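Local coordinates for ruler protein (Pseudomonas aeruginosa, PDB 5CUK), which probably acts, as a type III secretion ruler protein, in sensing needle length, this piece being its C-terminal substrate-specificity (SS) domain, at residues Gln22-Val27 with Ala36-Arg41; Pro43-Val48 with Pro67-Leu72. All coordinates share one frame; numbering follows the deposited sequence. Where two conformers were deposited one is given.

Interaction 1: residues Gln22-Val27 with Ala36-Arg41; sequences QGRIQV and ARLQVR
Helix 11-29 packs here on an edge strand of the sheet, 35-42, and Arg24 is the helix residue that spreads itself over the strand. The short axes of 22-27 and 36-41 approach to 7.3 Å and run in nearly opposed senses, at 147°. Arg24 and Ala36 bring the backbones nearest: the methyl CB of Ala36 sits 3.3 Å from the carbonyl O of Arg24, and Val27, one turn further along the helix, sets its CB 3.6 Å from Ala36 CB. The methyl thus rests against one side of the helix, on a backbone carbonyl and a valine, and Ala28 touches it as well.

The arginine then folds over toward Leu38. Its CG stands anti to the carbonyl carbon (chi1 -55°), and further bends at chi2 and chi3 carry the guanidinium over the strand rather than straight out from the helix. Leu38 comes at it at about a right angle, with CB lying over one face of the guanidinium, off-centre toward its rim and 3.4 Å from NE. The leucine methyls continue the cover, CD1 being 3.8 Å from CZ and CD2 3.8 Å from NH2. This is the helix-on-sheet layer of a domain belonging to the FliK hook-length control family, in which one face of the mixed four-stranded sheet receives the helix. Strand 46-54 adds Val50 and Val52 against Arg24, so the arginine side chain touches two adjacent strands. NH1 of Arg24 lies 3.4 Å from the carbonyl O of Arg37, obliquely placed to the guanidinium. Arg37 starts away from the helix at its CB, and its NH1 is hydrogen-bonded to Gln51 and its NE paired with Glu49 in a salt bridge.

Interaction 2: residues Pro43-Val48 with Pro67-Leu72; sequences PQLGAV and PGSLAL
Leu45 lays its branched end against Ser69, with CG and CD2 each 4.0 Å from the serine CB, while its own carbonyl receives the serine hydroxyl. The contact joins the turn between the antiparallel strands 35-42 and 46-54, a beta hairpin, to the first turns of helix 67-75, which follows directly on strand 59-65. Ser69 OG donates to Leu45 O across 2.4 Å, a very short modelled distance that makes the exact geometry doubtful. The hydroxyl reaches the turn because OG stands anti to the serine carbonyl carbon (chi1 -62°), and there it also meets the hydroxyl of Ser66, just before the helix. Both Leu45 and Ser69 are buried, so the hydroxyl would give the turn carbonyl a polar partner inside the contact. On the other side of the Leu45 backbone, its N is held by Asp13 OD1, which takes the N of Gln44 too; the turn is therefore gripped by polar groups from two helices. Gly46, with phi 88°, a value that glycine takes easily, opens strand 46-54. One helical turn beyond Ser69, Leu72 extends toward the same leucine, and the two side chains meet at a slant through their methyls, with CD1 of Leu45 3.9 Å from CD1 of Leu72.

In the fold
The two contacts follow one another along the chain, interaction 1 closing before interaction 2 opens, and their centres lie about 17 Å apart. What connects them is the hairpin of strands 35-42 and 46-54: interaction 1 uses its first strand, interaction 2 the turn that leads into its second. The segments meet directly where Val40 N lies 2.8 Å from Val48 O, a probable backbone hydrogen bond, and where the Gln39 side chain packs on Ala47. Helix 11-29 serves both, through Arg24 and Val27 in interaction 1 and through Asp13 at the turn of interaction 2, whereas helix 67-75 enters only the latter.

Interaction 1: residues Gln22-Val27 with Ala36-Arg41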
loop_
_atom_site.group_PDB
_atom_site.type_symbol
_atom_site.label_atom_id
_atom_site.label_comp_id
_atom_site.label_asym_id
_atom_site.label_seq_id
_atom_site.Cartn_x
_atom_site.Cartn_y
_atom_site.Cartn_z
ATOM N N GLN A 22 6.925 1.717 -0.591
ATOM C CA GLN A 22 8.133 1.469 -1.312
ATOM C C GLN A 22 9.191 0.829 -0.419
ATOM O O GLN A 22 9.895 -0.057 -0.888
ATOM C CB GLN A 22 8.670 2.707 -1.966
ATOM C CG GLN A 22 9.904 2.294 -2.786
ATOM C CD GLN A 22 10.426 3.397 -3.658
ATOM O OE1 GLN A 22 10.506 4.574 -3.245
ATOM N NE2 GLN A 22 10.827 3.018 -4.891
ATOM N N GLY A 23 9.301 1.232 0.849
ATOM C CA GLY A 23 10.127 0.485 1.792
ATOM C C GLY A 23 9.820 -1.024 1.780
ATOM O O GLY A 23 10.731 -1.834 1.757
ATOM N N ARG A 24 8.543 -1.401 1.801
ATOM C CA ARG A 24 8.179 -2.813 1.916
ATOM C C ARG A 24 8.541 -3.571 0.647
ATOM O O ARG A 24 8.855 -4.773 0.677
ATOM C CB ARG A 24 6.698 -2.981 2.208
ATOM C CG ARG A 24 6.186 -2.227 3.461
ATOM C CD ARG A 24 6.875 -2.740 4.714
ATOM N NE ARG A 24 7.940 -1.842 5.151
ATOM C CZ ARG A 24 9.006 -2.217 5.873
ATOM N NH1 ARG A 24 9.167 -3.489 6.280
ATOM N NH2 ARG A 24 9.905 -1.293 6.213
ATOM N N ILE A 25 8.495 -2.863 -0.470
ATOM C CA ILE A 25 8.811 -3.474 -1.729
ATOM C C ILE A 25 10.269 -3.865 -1.671
ATOM O O ILE A 25 10.626 -4.981 -2.007
ATOM C CB ILE A 25 8.520 -2.553 -2.914
ATOM C CG1 ILE A 25 7.015 -2.427 -3.131
ATOM C CG2 ILE A 25 9.069 -3.126 -4.170
ATOM C CD1 ILE A 25 6.619 -1.392 -4.206
ATOM N N GLN A 26 11.103 -2.951 -1.200
ATOM C CA GLN A 26 12.516 -3.237 -1.081
ATOM C C GLN A 26 12.773 -4.338 -0.073
ATOM O O GLN A 26 13.590 -5.193 -0.356
ATOM C CB GLN A 26 13.318 -2.003 -0.687
ATOM C CG GLN A 26 13.328 -0.886 -1.708
ATOM C CD GLN A 26 14.308 0.213 -1.319
ATOM O OE1 GLN A 26 15.479 -0.064 -0.992
ATOM N NE2 GLN A 26 13.837 1.464 -1.334
ATOM N N VAL A 27 12.120 -4.345 1.096
ATOM C CA VAL A 27 12.419 -5.457 2.030
ATOM C C VAL A 27 12.097 -6.804 1.382
ATOM O O VAL A 27 12.849 -7.764 1.504
ATOM C CB VAL A 27 11.654 -5.371 3.331
ATOM C CG1 VAL A 27 11.932 -6.590 4.197
ATOM C CG2 VAL A 27 11.984 -4.072 4.064
ATOM N N ALA A 36 6.874 -8.485 2.806
ATOM C CA ALA A 36 7.244 -7.559 3.858
ATOM C C ALA A 36 5.987 -6.833 4.366
ATOM O O ALA A 36 4.989 -6.704 3.650
ATOM C CB ALA A 36 8.266 -6.584 3.359
ATOM N N ARG A 37 6.050 -6.367 5.601
ATOM C CA ARG A 37 4.922 -5.713 6.204
ATOM C C ARG A 37 5.417 -4.770 7.271
ATOM O O ARG A 37 6.504 -4.956 7.807
ATOM C CB ARG A 37 3.937 -6.729 6.785
ATOM C CG ARG A 37 4.329 -7.270 8.131
ATOM C CD ARG A 37 3.369 -8.365 8.598
ATOM N NE ARG A 37 2.240 -7.856 9.392
ATOM C CZ ARG A 37 0.997 -7.689 8.930
ATOM N NH1 ARG A 37 0.707 -7.983 7.661
ATOM N NH2 ARG A 37 0.037 -7.240 9.737
ATOM N N LEU A 38 4.620 -3.738 7.549
ATOM C CA LEU A 38 4.959 -2.732 8.542
ATOM C C LEU A 38 3.681 -2.030 8.987
ATOM O O LEU A 38 2.743 -1.878 8.197
ATOM C CB LEU A 38 5.954 -1.723 7.962
ATOM C CG LEU A 38 6.738 -0.822 8.920
ATOM C CD1 LEU A 38 7.920 -1.567 9.507
ATOM C CD2 LEU A 38 7.192 0.470 8.238
ATOM N N GLN A 39 3.628 -1.585 10.238
ATOM C CA GLN A 39 2.566 -0.660 10.594
ATOM C C GLN A 39 3.044 0.784 10.418
ATOM O O GLN A 39 4.152 1.159 10.837
ATOM C CB GLN A 39 2.068 -0.872 12.017
ATOM C CG GLN A 39 0.844 -0.019 12.309
ATOM C CD GLN A 39 0.305 -0.221 13.703
ATOM O OE1 GLN A 39 0.943 0.160 14.682
ATOM N NE2 GLN A 39 -0.875 -0.825 13.803
ATOM N N VAL A 40 2.188 1.579 9.786
ATOM C CA VAL A 40 2.456 2.982 9.533
ATOM C C VAL A 40 1.374 3.879 10.147
ATOM O O VAL A 40 0.204 3.546 10.068
ATOM C CB VAL A 40 2.516 3.248 8.032
ATOM C CG1 VAL A 40 3.135 4.586 7.777
ATOM C CG2 VAL A 40 3.299 2.124 7.336
ATOM N N ARG A 41 1.757 5.001 10.754
ATOM C CA ARG A 41 0.761 6.011 11.123
ATOM C C ARG A 41 0.603 6.986 9.963
ATOM O O ARG A 41 1.573 7.581 9.472
ATOM C CB ARG A 41 1.134 6.765 12.413
ATOM C CG ARG A 41 2.568 7.288 12.442
ATOM C CD ARG A 41 2.734 8.560 13.304
ATOM N NE ARG A 41 4.144 8.955 13.400
ATOM C CZ ARG A 41 4.585 10.211 13.329
ATOM N NH1 ARG A 41 3.727 11.213 13.172
ATOM N NH2 ARG A 41 5.887 10.466 13.415
#

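Interaction 2: residues Pro43-Val48 with Pro67-Leu72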
loop_
_atom_site.group_PDB
_atom_site.type_symbol
_atom_site.label_atom_id
_atom_site.label_comp_id
_atom_site.label_asym_id
_atom_site.label_seq_id
_atom_site.Cartn_x
_atom_site.Cartn_y
_atom_site.Cartn_z
ATOM N N PRO A 43 -1.055 10.554 8.984
ATOM C CA PRO A 43 -1.361 11.708 9.830
ATOM C C PRO A 43 -2.831 11.780 10.185
ATOM O O PRO A 43 -3.160 11.924 11.366
ATOM C CB PRO A 43 -0.961 12.896 8.964
ATOM C CG PRO A 43 0.050 12.380 8.057
ATOM C CD PRO A 43 -0.322 10.953 7.775
ATOM N N GLN A 44 -3.715 11.657 9.203
ATOM C CA GLN A 44 -5.115 11.740 9.571
ATOM C C GLN A 44 -5.783 10.376 9.499
ATOM O O GLN A 44 -6.694 10.122 10.269
ATOM C CB GLN A 44 -5.860 12.782 8.715
ATOM C CG GLN A 44 -5.487 14.251 9.043
ATOM C CD GLN A 44 -5.789 14.660 10.484
ATOM O OE1 GLN A 44 -6.740 14.173 11.101
ATOM N NE2 GLN A 44 -4.974 15.561 11.022
ATOM N N LEU A 45 -5.306 9.479 8.645
ATOM C CA LEU A 45 -5.977 8.185 8.539
ATOM C C LEU A 45 -5.675 7.184 9.662
ATOM O O LEU A 45 -6.325 6.137 9.750
ATOM C CB LEU A 45 -5.654 7.534 7.196
ATOM C CG LEU A 45 -6.693 7.784 6.100
ATOM C CD1 LEU A 45 -6.603 9.206 5.556
ATOM C CD2 LEU A 45 -6.501 6.765 4.998
ATOM N N GLY A 46 -4.713 7.496 10.522
ATOM C CA GLY A 46 -4.442 6.641 11.672
ATOM C C GLY A 46 -3.459 5.515 11.407
ATOM O O GLY A 46 -2.650 5.580 10.474
ATOM N N ALA A 47 -3.509 4.478 12.235
ATOM C CA ALA A 47 -2.623 3.332 12.047
ATOM C C ALA A 47 -3.134 2.390 10.969
ATOM O O ALA A 47 -4.276 1.936 10.979
ATOM C CB ALA A 47 -2.427 2.577 13.340
ATOM N N VAL A 48 -2.229 2.086 10.058
ATOM C CA VAL A 48 -2.494 1.340 8.862
ATOM C C VAL A 48 -1.403 0.215 8.754
ATOM O O VAL A 48 -0.244 0.431 9.111
ATOM C CB VAL A 48 -2.478 2.334 7.691
ATOM C CG1 VAL A 48 -1.614 1.901 6.570
ATOM C CG2 VAL A 48 -3.859 2.658 7.240
ATOM N N PRO A 67 -12.267 1.157 9.858
ATOM C CA PRO A 67 -13.384 1.110 8.900
ATOM C C PRO A 67 -13.543 2.408 8.099
ATOM O O PRO A 67 -13.744 2.376 6.874
ATOM C CB PRO A 67 -14.600 0.868 9.802
ATOM C CG PRO A 67 -14.030 0.212 11.058
ATOM C CD PRO A 67 -12.717 0.897 11.248
ATOM N N GLY A 68 -13.421 3.536 8.788
ATOM C CA GLY A 68 -13.513 4.831 8.152
ATOM C C GLY A 68 -12.319 5.198 7.291
ATOM O O GLY A 68 -12.485 5.750 6.206
ATOM N N SER A 69 -11.110 4.899 7.761
ATOM C CA SER A 69 -9.934 5.062 6.914
ATOM C C SER A 69 -10.099 4.197 5.662
ATOM O O SER A 69 -9.775 4.619 4.546
ATOM C CB SER A 69 -8.656 4.691 7.662
ATOM O OG SER A 69 -8.456 5.545 8.772
ATOM N N LEU A 70 -10.656 3.005 5.837
ATOM C CA LEU A 70 -10.894 2.144 4.672
ATOM C C LEU A 70 -11.745 2.857 3.640
ATOM O O LEU A 70 -11.392 2.886 2.462
ATOM C CB LEU A 70 -11.559 0.826 5.066
ATOM C CG LEU A 70 -10.890 -0.376 4.390
ATOM C CD1 LEU A 70 -9.401 -0.114 4.263
ATOM C CD2 LEU A 70 -11.161 -1.700 5.120
ATOM N N ALA A 71 -12.849 3.463 4.093
ATOM C CA ALA A 71 -13.769 4.094 3.176
ATOM C C ALA A 71 -13.041 5.158 2.368
ATOM O O ALA A 71 -13.282 5.313 1.179
ATOM C CB ALA A 71 -14.947 4.707 3.923
ATOM N N LEU A 72 -12.137 5.882 3.012
ATOM C CA LEU A 72 -11.374 6.883 2.314
ATOM C C LEU A 72 -10.443 6.232 1.298
ATOM O O LEU A 72 -10.247 6.765 0.201
ATOM C CB LEU A 72 -10.576 7.713 3.304
ATOM C CG LEU A 72 -11.403 8.631 4.208
ATOM C CD1 LEU A 72 -10.486 9.338 5.175
ATOM C CD2 LEU A 72 -12.154 9.621 3.363
#